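Long-range contact in meso-diaminopimelate dehydrogenase (Clostridium tetani, PDB 3WGZ), which catalyses, as the natural enzyme, the reversible NADP-dependent oxidative deamination of meso-diaminopimelate, and is captured here as an engineered variant with D-leucine bound: residues 150-155 with 168-173. The protein carries 6 engineered substitutions. Numbering follows the deposited sequence.
Engineered in segment 150-155: Leu154 (natural residue Gln). Engineered in segment 168-173: Ile173 (natural residue Thr). With DLE (D-leucine), chain C.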
ATOM      1  N   LYS B 150      13.829  -7.682  11.094  1.00 43.05           N
ATOM      2  CA  LYS B 150      14.288  -8.543  12.179  1.00 43.41           C
ATOM      3  C   LYS B 150      13.217  -9.503  12.665  1.00 42.59           C
ATOM      4  O   LYS B 150      12.181  -9.090  13.176  1.00 43.79           O
ATOM      5  CB  LYS B 150      14.816  -7.720  13.356  1.00 45.35           C
ATOM      6  CG  LYS B 150      15.352  -8.585  14.497  1.00 43.22           C
ATOM      7  CD  LYS B 150      16.133  -7.764  15.508  1.00 47.19           C
ATOM      8  CE  LYS B 150      16.604  -8.635  16.659  1.00 45.75           C
ATOM      9  NZ  LYS B 150      17.445  -7.873  17.622  1.00 49.78           N
ATOM     10  N   GLY B 151      13.485 -10.794  12.497  1.00 42.46           N
ATOM     11  CA  GLY B 151      12.540 -11.818  12.903  1.00 43.68           C
ATOM     12  C   GLY B 151      13.214 -13.171  13.010  1.00 45.57           C
ATOM     13  O   GLY B 151      14.229 -13.437  12.360  1.00 45.13           O
ATOM     14  N   VAL B 152      12.635 -14.043  13.826  1.00 45.93           N
ATOM     15  CA  VAL B 152      13.193 -15.360  14.042  1.00 47.19           C
ATOM     16  C   VAL B 152      12.851 -16.377  12.957  1.00 49.48           C
ATOM     17  O   VAL B 152      11.857 -16.245  12.238  1.00 50.00           O
ATOM     18  CB  VAL B 152      12.720 -15.918  15.393  1.00 46.06           C
ATOM     19  CG1 VAL B 152      13.362 -17.255  15.657  1.00 42.19           C
ATOM     20  CG2 VAL B 152      13.028 -14.922  16.499  1.00 45.50           C
ATOM     21  N   SER B 153      13.716 -17.378  12.835  1.00 51.40           N
ATOM     22  CA  SER B 153      13.516 -18.475  11.895  1.00 53.37           C
ATOM     23  C   SER B 153      13.537 -19.713  12.765  1.00 54.03           C
ATOM     24  O   SER B 153      14.588 -20.100  13.276  1.00 53.96           O
ATOM     25  CB  SER B 153      14.644 -18.562  10.865  1.00 53.63           C
ATOM     26  OG  SER B 153      14.706 -17.385  10.083  1.00 57.81           O
ATOM     27  N   LEU B 154      12.367 -20.309  12.965  1.00 55.59           N
ATOM     28  CA  LEU B 154      12.253 -21.506  13.785  1.00 55.99           C
ATOM     29  C   LEU B 154      13.294 -22.525  13.328  1.00 56.56           C
ATOM     30  O   LEU B 154      14.026 -23.093  14.144  1.00 55.93           O
ATOM     31  CB  LEU B 154      10.843 -22.100  13.666  1.00 58.04           C
ATOM     32  CG  LEU B 154       9.629 -21.287  14.153  1.00 59.95           C
ATOM     33  CD1 LEU B 154       9.491 -19.990  13.364  1.00 61.19           C
ATOM     34  CD2 LEU B 154       8.362 -22.123  13.991  1.00 60.03           C
ATOM     35  N   GLY B 155      13.364 -22.733  12.015  1.00 55.55           N
ATOM     36  CA  GLY B 155      14.306 -23.685  11.459  1.00 54.47           C
ATOM     37  C   GLY B 155      15.738 -23.429  11.875  1.00 53.72           C
ATOM     38  O   GLY B 155      16.398 -24.320  12.408  1.00 53.48           O
ATOM     39  N   ASN B 168      21.137 -23.919  24.517  1.00 48.89           N
ATOM     40  CA  ASN B 168      19.928 -23.372  23.930  1.00 47.85           C
ATOM     41  C   ASN B 168      20.328 -22.157  23.100  1.00 47.01           C
ATOM     42  O   ASN B 168      21.444 -21.646  23.242  1.00 46.22           O
ATOM     43  CB  ASN B 168      18.955 -22.975  25.040  1.00 47.41           C
ATOM     44  CG  ASN B 168      17.543 -22.780  24.537  1.00 47.44           C
ATOM     45  OD1 ASN B 168      17.192 -23.248  23.456  1.00 49.42           O
ATOM     46  ND2 ASN B 168      16.717 -22.105  25.329  1.00 47.22           N
ATOM     47  N   GLY B 169      19.429 -21.699  22.233  1.00 44.88           N
ATOM     48  CA  GLY B 169      19.746 -20.553  21.403  1.00 42.19           C
ATOM     49  C   GLY B 169      18.639 -20.110  20.470  1.00 42.54           C
ATOM     50  O   GLY B 169      17.610 -20.776  20.332  1.00 42.64           O
ATOM     51  N   ILE B 170      18.861 -18.975  19.817  1.00 39.93           N
ATOM     52  CA  ILE B 170      17.880 -18.422  18.900  1.00 39.86           C
ATOM     53  C   ILE B 170      18.572 -17.685  17.759  1.00 38.65           C
ATOM     54  O   ILE B 170      19.714 -17.219  17.895  1.00 37.64           O
ATOM     55  CB  ILE B 170      16.937 -17.450  19.642  1.00 40.97           C
ATOM     56  CG1 ILE B 170      15.799 -17.007  18.723  1.00 43.73           C
ATOM     57  CG2 ILE B 170      17.726 -16.249  20.137  1.00 41.70           C
ATOM     58  CD1 ILE B 170      14.735 -16.155  19.416  1.00 44.12           C
ATOM     59  N   GLN B 171      17.881 -17.588  16.629  1.00 36.04           N
ATOM     60  CA  GLN B 171      18.426 -16.910  15.465  1.00 34.88           C
ATOM     61  C   GLN B 171      17.503 -15.834  14.924  1.00 35.21           C
ATOM     62  O   GLN B 171      16.280 -15.967  14.979  1.00 36.19           O
ATOM     63  CB  GLN B 171      18.713 -17.924  14.354  1.00 33.71           C
ATOM     64  CG  GLN B 171      19.206 -17.299  13.059  1.00 36.85           C
ATOM     65  CD  GLN B 171      18.100 -17.031  12.031  1.00 39.39           C
ATOM     66  OE1 GLN B 171      16.938 -16.822  12.374  1.00 36.28           O
ATOM     67  NE2 GLN B 171      18.479 -17.026  10.753  1.00 43.79           N
ATOM     68  N   TYR B 172      18.099 -14.778  14.382  1.00 34.12           N
ATOM     69  CA  TYR B 172      17.341 -13.693  13.790  1.00 35.45           C
ATOM     70  C   TYR B 172      17.879 -13.466  12.395  1.00 37.95           C
ATOM     71  O   TYR B 172      19.058 -13.694  12.135  1.00 38.31           O
ATOM     72  CB  TYR B 172      17.523 -12.395  14.573  1.00 36.03           C
ATOM     73  CG  TYR B 172      16.886 -12.374  15.937  1.00 37.22           C
ATOM     74  CD1 TYR B 172      15.509 -12.192  16.084  1.00 36.75           C
ATOM     75  CD2 TYR B 172      17.660 -12.525  17.090  1.00 36.51           C
ATOM     76  CE1 TYR B 172      14.924 -12.155  17.343  1.00 36.73           C
ATOM     77  CE2 TYR B 172      17.083 -12.491  18.352  1.00 36.73           C
ATOM     78  CZ  TYR B 172      15.719 -12.307  18.472  1.00 38.21           C
ATOM     79  OH  TYR B 172      15.151 -12.282  19.721  1.00 40.13           O
ATOM     80  N   ILE B 173      16.998 -13.040  11.497  1.00 38.05           N
ATOM     81  CA  ILE B 173      17.383 -12.708  10.143  1.00 38.60           C
ATOM     82  C   ILE B 173      17.134 -11.204  10.142  1.00 39.01           C
ATOM     83  O   ILE B 173      16.085 -10.750  10.597  1.00 39.10           O
ATOM     84  CB  ILE B 173      16.492 -13.404   9.092  1.00 38.57           C
ATOM     85  CG1 ILE B 173      16.720 -14.919   9.145  1.00 43.91           C
ATOM     86  CG2 ILE B 173      16.836 -12.881   7.697  1.00 38.82           C
ATOM     87  CD1 ILE B 173      15.915 -15.727   8.136  1.00 42.61           C
TER
HETATM   88  N   DLE C 400      10.509 -20.667   7.724  1.00129.37           N
HETATM   89  CA  DLE C 400      10.931 -21.770   8.600  1.00129.43           C
HETATM   90  CB  DLE C 400       9.923 -21.994   9.729  1.00129.45           C
HETATM   91  CG  DLE C 400       8.553 -22.335   9.139  1.00129.63           C
HETATM   92  CD1 DLE C 400       8.644 -23.645   8.351  1.00129.53           C
HETATM   93  CD2 DLE C 400       7.536 -22.496  10.270  1.00129.73           C
HETATM   94  C   DLE C 400      12.304 -21.452   9.198  1.00129.36           C
HETATM   95  O   DLE C 400      12.477 -20.297   9.642  1.00129.38           O
HETATM   96  OXT DLE C 400      13.156 -22.365   9.177  1.00129.42           O
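Lys150 lays its aliphatic chain across the Tyr172 ring just where a short edge strand, 151-152, pairs antiparallel with strand 166-175 at the margin of a mixed sheet. With CG anti to the backbone N (chi1 -178°) and the rest of the chain extended, CE sits over the ring centre, 3.8 Å from the centroid, as a CH-pi contact; NZ follows as a cation-pi partner 4.6 Å from the same centroid. The Tyr172 hydroxyl reaches beyond the pair to hydrogen-bond His244 ND1.

Gly151 ties the backbones together in a hydrogen-bonded pair with the engineered Ile173: its N donates to Ile173 O at 3.2 Å, and its O receives Ile173 N at 2.9 Å. At Val152 the two methyls divide the work. CG2 approaches Tyr172 CE1 obliquely at 3.5 Å and also meets Ile170 CD1, while CG1 lies against Gln171 O. Ser153 takes the N-cap position of helix 154-161 without a capping bond from its side chain. Gln171, bent at chi2 (-95°), brings its amide round to Ser153, whose backbone N makes a weak, bent bond to Gln171 OE1 at 3.3 Å. The first turn of helix 154-161 lies beside the bound D-leucine: the engineered Leu154 points away from segment 168-173, and its CD2 lies 3.8 Å from CD2 of the ligand.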